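Local coordinates for putative transcriptional regulator TRANSCRIPTION REGULATOR protein (PDB 5NLA), which acts as an AraC-like transcriptional activator that binds c-di-GMP by a PilZ-like mechanism to regulate extracellular polysaccharide production, at residues A[254-259]-A[272-277]. Sequence-based numbering, arbitrary orientation.
Sequences RAHRYI and TICREL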
ATOM      1  N   ARG A 254      -3.655  -7.804 -10.789  1.00 70.03           N
ATOM      2  CA  ARG A 254      -4.428  -8.327 -11.922  1.00 72.88           C
ATOM      3  C   ARG A 254      -5.403  -9.429 -11.517  1.00 72.05           C
ATOM      4  O   ARG A 254      -6.518  -9.467 -12.028  1.00 73.77           O
ATOM      5  CB  ARG A 254      -3.514  -8.778 -13.069  1.00 75.07           C
ATOM      6  CG  ARG A 254      -3.021  -7.602 -13.899  1.00 77.45           C
ATOM      7  CD  ARG A 254      -2.193  -8.020 -15.093  1.00 81.89           C
ATOM      8  NE  ARG A 254      -0.955  -8.662 -14.650  1.00 84.63           N
ATOM      9  CZ  ARG A 254      -0.505  -9.864 -15.032  1.00 86.84           C
ATOM     10  NH1 ARG A 254      -1.160 -10.614 -15.926  1.00 89.75           N
ATOM     11  NH2 ARG A 254       0.639 -10.315 -14.520  1.00 86.32           N
ATOM     12  N   ALA A 255      -4.986 -10.287 -10.585  1.00 69.31           N
ATOM     13  CA  ALA A 255      -5.837 -11.344 -10.028  1.00 70.29           C
ATOM     14  C   ALA A 255      -6.986 -10.795  -9.181  1.00 71.57           C
ATOM     15  O   ALA A 255      -8.142 -11.189  -9.363  1.00 71.61           O
ATOM     16  CB  ALA A 255      -5.007 -12.299  -9.191  1.00 69.04           C
ATOM     17  N   HIS A 256      -6.666  -9.893  -8.251  1.00 69.90           N
ATOM     18  CA  HIS A 256      -7.697  -9.265  -7.417  1.00 70.35           C
ATOM     19  C   HIS A 256      -8.741  -8.489  -8.239  1.00 73.16           C
ATOM     20  O   HIS A 256      -9.928  -8.462  -7.866  1.00 73.39           O
ATOM     21  CB  HIS A 256      -7.083  -8.353  -6.344  1.00 66.54           C
ATOM     22  CG  HIS A 256      -6.599  -9.079  -5.126  1.00 64.97           C
ATOM     23  ND1 HIS A 256      -5.696  -8.526  -4.249  1.00 62.07           N
ATOM     24  CD2 HIS A 256      -6.886 -10.309  -4.639  1.00 66.39           C
ATOM     25  CE1 HIS A 256      -5.454  -9.372  -3.268  1.00 62.61           C
ATOM     26  NE2 HIS A 256      -6.163 -10.462  -3.480  1.00 65.91           N
ATOM     27  N   ARG A 257      -8.296  -7.885  -9.345  1.00 74.33           N
ATOM     28  CA  ARG A 257      -9.185  -7.168 -10.257  1.00 78.34           C
ATOM     29  C   ARG A 257     -10.055  -8.132 -11.045  1.00 82.34           C
ATOM     30  O   ARG A 257     -11.275  -7.957 -11.115  1.00 84.71           O
ATOM     31  CB  ARG A 257      -8.398  -6.300 -11.242  1.00 79.16           C
ATOM     32  CG  ARG A 257      -9.287  -5.393 -12.089  1.00 82.90           C
ATOM     33  CD  ARG A 257      -8.491  -4.510 -13.026  1.00 84.41           C
ATOM     34  NE  ARG A 257      -7.638  -5.282 -13.925  1.00 87.16           N
ATOM     35  CZ  ARG A 257      -6.710  -4.758 -14.725  1.00 91.90           C
ATOM     36  NH1 ARG A 257      -6.507  -3.441 -14.760  1.00 94.97           N
ATOM     37  NH2 ARG A 257      -5.970  -5.554 -15.498  1.00 93.36           N
ATOM     38  N   TYR A 258      -9.421  -9.132 -11.656  1.00 82.77           N
ATOM     39  CA  TYR A 258     -10.150 -10.146 -12.407  1.00 84.07           C
ATOM     40  C   TYR A 258     -11.282 -10.688 -11.545  1.00 83.44           C
ATOM     41  O   TYR A 258     -12.434 -10.638 -11.941  1.00 86.62           O
ATOM     42  CB  TYR A 258      -9.231 -11.277 -12.863  1.00 85.89           C
ATOM     43  CG  TYR A 258      -9.951 -12.254 -13.745  1.00 92.61           C
ATOM     44  CD1 TYR A 258     -10.081 -12.020 -15.110  1.00 95.66           C
ATOM     45  CD2 TYR A 258     -10.543 -13.397 -13.210  1.00 95.51           C
ATOM     46  CE1 TYR A 258     -10.769 -12.904 -15.920  1.00100.15           C
ATOM     47  CE2 TYR A 258     -11.237 -14.287 -14.007  1.00 99.92           C
ATOM     48  CZ  TYR A 258     -11.353 -14.048 -15.364  1.00103.10           C
ATOM     49  OH  TYR A 258     -12.058 -14.958 -16.146  1.00106.81           O
ATOM     50  N   ILE A 259     -10.941 -11.159 -10.352  1.00 81.85           N
ATOM     51  CA  ILE A 259     -11.923 -11.654  -9.388  1.00 84.02           C
ATOM     52  C   ILE A 259     -13.022 -10.642  -9.112  1.00 84.81           C
ATOM     53  O   ILE A 259     -14.191 -11.010  -9.113  1.00 91.08           O
ATOM     54  CB  ILE A 259     -11.257 -12.109  -8.063  1.00 82.95           C
ATOM     55  CG1 ILE A 259     -10.570 -13.461  -8.278  1.00 83.25           C
ATOM     56  CG2 ILE A 259     -12.267 -12.220  -6.914  1.00 84.52           C
ATOM     57  CD1 ILE A 259      -9.610 -13.850  -7.173  1.00 82.07           C
ATOM     58  N   THR A 272      -9.752 -20.688 -14.833  1.00110.35           N
ATOM     59  CA  THR A 272     -10.019 -19.504 -15.637  1.00111.79           C
ATOM     60  C   THR A 272      -9.141 -18.328 -15.242  1.00108.34           C
ATOM     61  O   THR A 272      -8.640 -17.631 -16.118  1.00106.95           O
ATOM     62  CB  THR A 272     -11.500 -19.071 -15.623  1.00115.52           C
ATOM     63  OG1 THR A 272     -11.646 -17.884 -16.405  1.00120.41           O
ATOM     64  CG2 THR A 272     -12.006 -18.775 -14.234  1.00113.94           C
ATOM     65  N   ILE A 273      -8.939 -18.129 -13.934  1.00106.99           N
ATOM     66  CA  ILE A 273      -8.098 -17.035 -13.423  1.00100.82           C
ATOM     67  C   ILE A 273      -6.681 -17.222 -13.948  1.00102.35           C
ATOM     68  O   ILE A 273      -6.099 -16.292 -14.498  1.00102.28           O
ATOM     69  CB  ILE A 273      -8.063 -16.975 -11.875  1.00 97.17           C
ATOM     70  CG1 ILE A 273      -9.437 -16.621 -11.308  1.00 95.80           C
ATOM     71  CG2 ILE A 273      -7.034 -15.945 -11.380  1.00 94.30           C
ATOM     72  CD1 ILE A 273      -9.578 -16.901  -9.825  1.00 94.57           C
ATOM     73  N   CYS A 274      -6.148 -18.428 -13.761  1.00106.25           N
ATOM     74  CA  CYS A 274      -4.787 -18.787 -14.185  1.00110.46           C
ATOM     75  C   CYS A 274      -4.546 -18.574 -15.663  1.00112.42           C
ATOM     76  O   CYS A 274      -3.553 -17.954 -16.068  1.00107.43           O
ATOM     77  CB  CYS A 274      -4.521 -20.253 -13.859  1.00115.05           C
ATOM     78  SG  CYS A 274      -4.358 -20.503 -12.094  1.00119.00           S
ATOM     79  N   ARG A 275      -5.462 -19.118 -16.458  1.00118.19           N
ATOM     80  CA  ARG A 275      -5.458 -18.929 -17.902  1.00121.80           C
ATOM     81  C   ARG A 275      -5.432 -17.427 -18.212  1.00120.22           C
ATOM     82  O   ARG A 275      -4.534 -16.948 -18.904  1.00120.88           O
ATOM     83  CB  ARG A 275      -6.687 -19.606 -18.519  1.00124.00           C
ATOM     84  CG  ARG A 275      -6.652 -19.716 -20.031  1.00127.41           C
ATOM     85  CD  ARG A 275      -7.859 -20.478 -20.575  1.00132.23           C
ATOM     86  NE  ARG A 275      -9.118 -19.915 -20.067  1.00130.66           N
ATOM     87  CZ  ARG A 275     -10.114 -20.585 -19.476  1.00130.51           C
ATOM     88  NH1 ARG A 275     -10.090 -21.911 -19.320  1.00132.70           N
ATOM     89  NH2 ARG A 275     -11.179 -19.906 -19.051  1.00128.96           N
ATOM     90  N   GLU A 276      -6.360 -16.687 -17.607  1.00118.14           N
ATOM     91  CA  GLU A 276      -6.540 -15.257 -17.886  1.00117.13           C
ATOM     92  C   GLU A 276      -5.574 -14.299 -17.135  1.00112.59           C
ATOM     93  O   GLU A 276      -5.803 -13.091 -17.116  1.00113.09           O
ATOM     94  CB  GLU A 276      -8.018 -14.884 -17.665  1.00119.32           C
ATOM     95  CG  GLU A 276      -8.953 -15.753 -18.516  1.00125.54           C
ATOM     96  CD  GLU A 276     -10.413 -15.313 -18.544  1.00128.27           C
ATOM     97  OE1 GLU A 276     -10.703 -14.119 -18.766  1.00131.33           O
ATOM     98  OE2 GLU A 276     -11.295 -16.181 -18.387  1.00130.23           O
ATOM     99  N   LEU A 277      -4.530 -14.845 -16.504  1.00108.40           N
ATOM    100  CA  LEU A 277      -3.341 -14.094 -16.072  1.00103.89           C
ATOM    101  C   LEU A 277      -2.068 -14.494 -16.840  1.00104.14           C
ATOM    102  O   LEU A 277      -1.044 -13.823 -16.725  1.00 98.21           O
ATOM    103  CB  LEU A 277      -3.080 -14.319 -14.579  1.00102.25           C
ATOM    104  CG  LEU A 277      -4.106 -13.785 -13.570  1.00103.53           C
ATOM    105  CD1 LEU A 277      -3.775 -14.283 -12.172  1.00102.55           C
ATOM    106  CD2 LEU A 277      -4.182 -12.265 -13.581  1.00101.96           C
TER
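The Tyr258 ring reaches across to 272-277 with Glu276 OE1 at its edge, near the ring plane, while Thr272 OG1 and Ile273 CG1 approach obliquely. The Arg254 guanidinium likewise takes Leu277 O at its edge, near its own plane. These contacts join the first helix of an AraC-type DNA-binding region, 251-261, to helix 270-275, which with helix 281-288 forms the helix-turn-helix expected to bind DNA. Tyr258 is the main bridge: its CG lies anti to the backbone N (chi1 -175°), a setting that carries the phenol hydroxyl out to Thr272 and to Glu276, the first residue past the helix. There Thr272 OG1 donates a hydrogen bond to Tyr258 OH over 3.0 Å. The Glu276 carboxylate stands nearly upright to the ring, the planes 77° apart, and its OE2 comes within 2.7 Å of Tyr258 OH. Nearer the CB end of the ring, Ile273 CG1 lies 3.9 Å from Tyr258 CD2. A phenylalanine here would probably keep this apolar touch but cost the Thr272 hydroxyl this acceptor and take away the hydroxyl that the Glu276 carboxylate approaches. Beside the tyrosine, Ile259 CG1 meets Ile273 CD1 at 3.9 Å, and both isoleucines extend the apolar layer, Ile259 to Phe288 and Ile273 to Leu284 of helix 281-288. Leu277 sets both its methyls against the first helix: CD1 is 3.8 Å from Ala255 CB, and CD2 is 3.6 Å from Arg254 CB and also near the Ala255 backbone N. Arg254 is also anchored within its own part of the chain, NE donating to Met249 O. Bent at chi3, the same side chain brings NH1 to Leu277 O in a weak hydrogen bond of 3.3 Å, with an N-H...O angle of 152°.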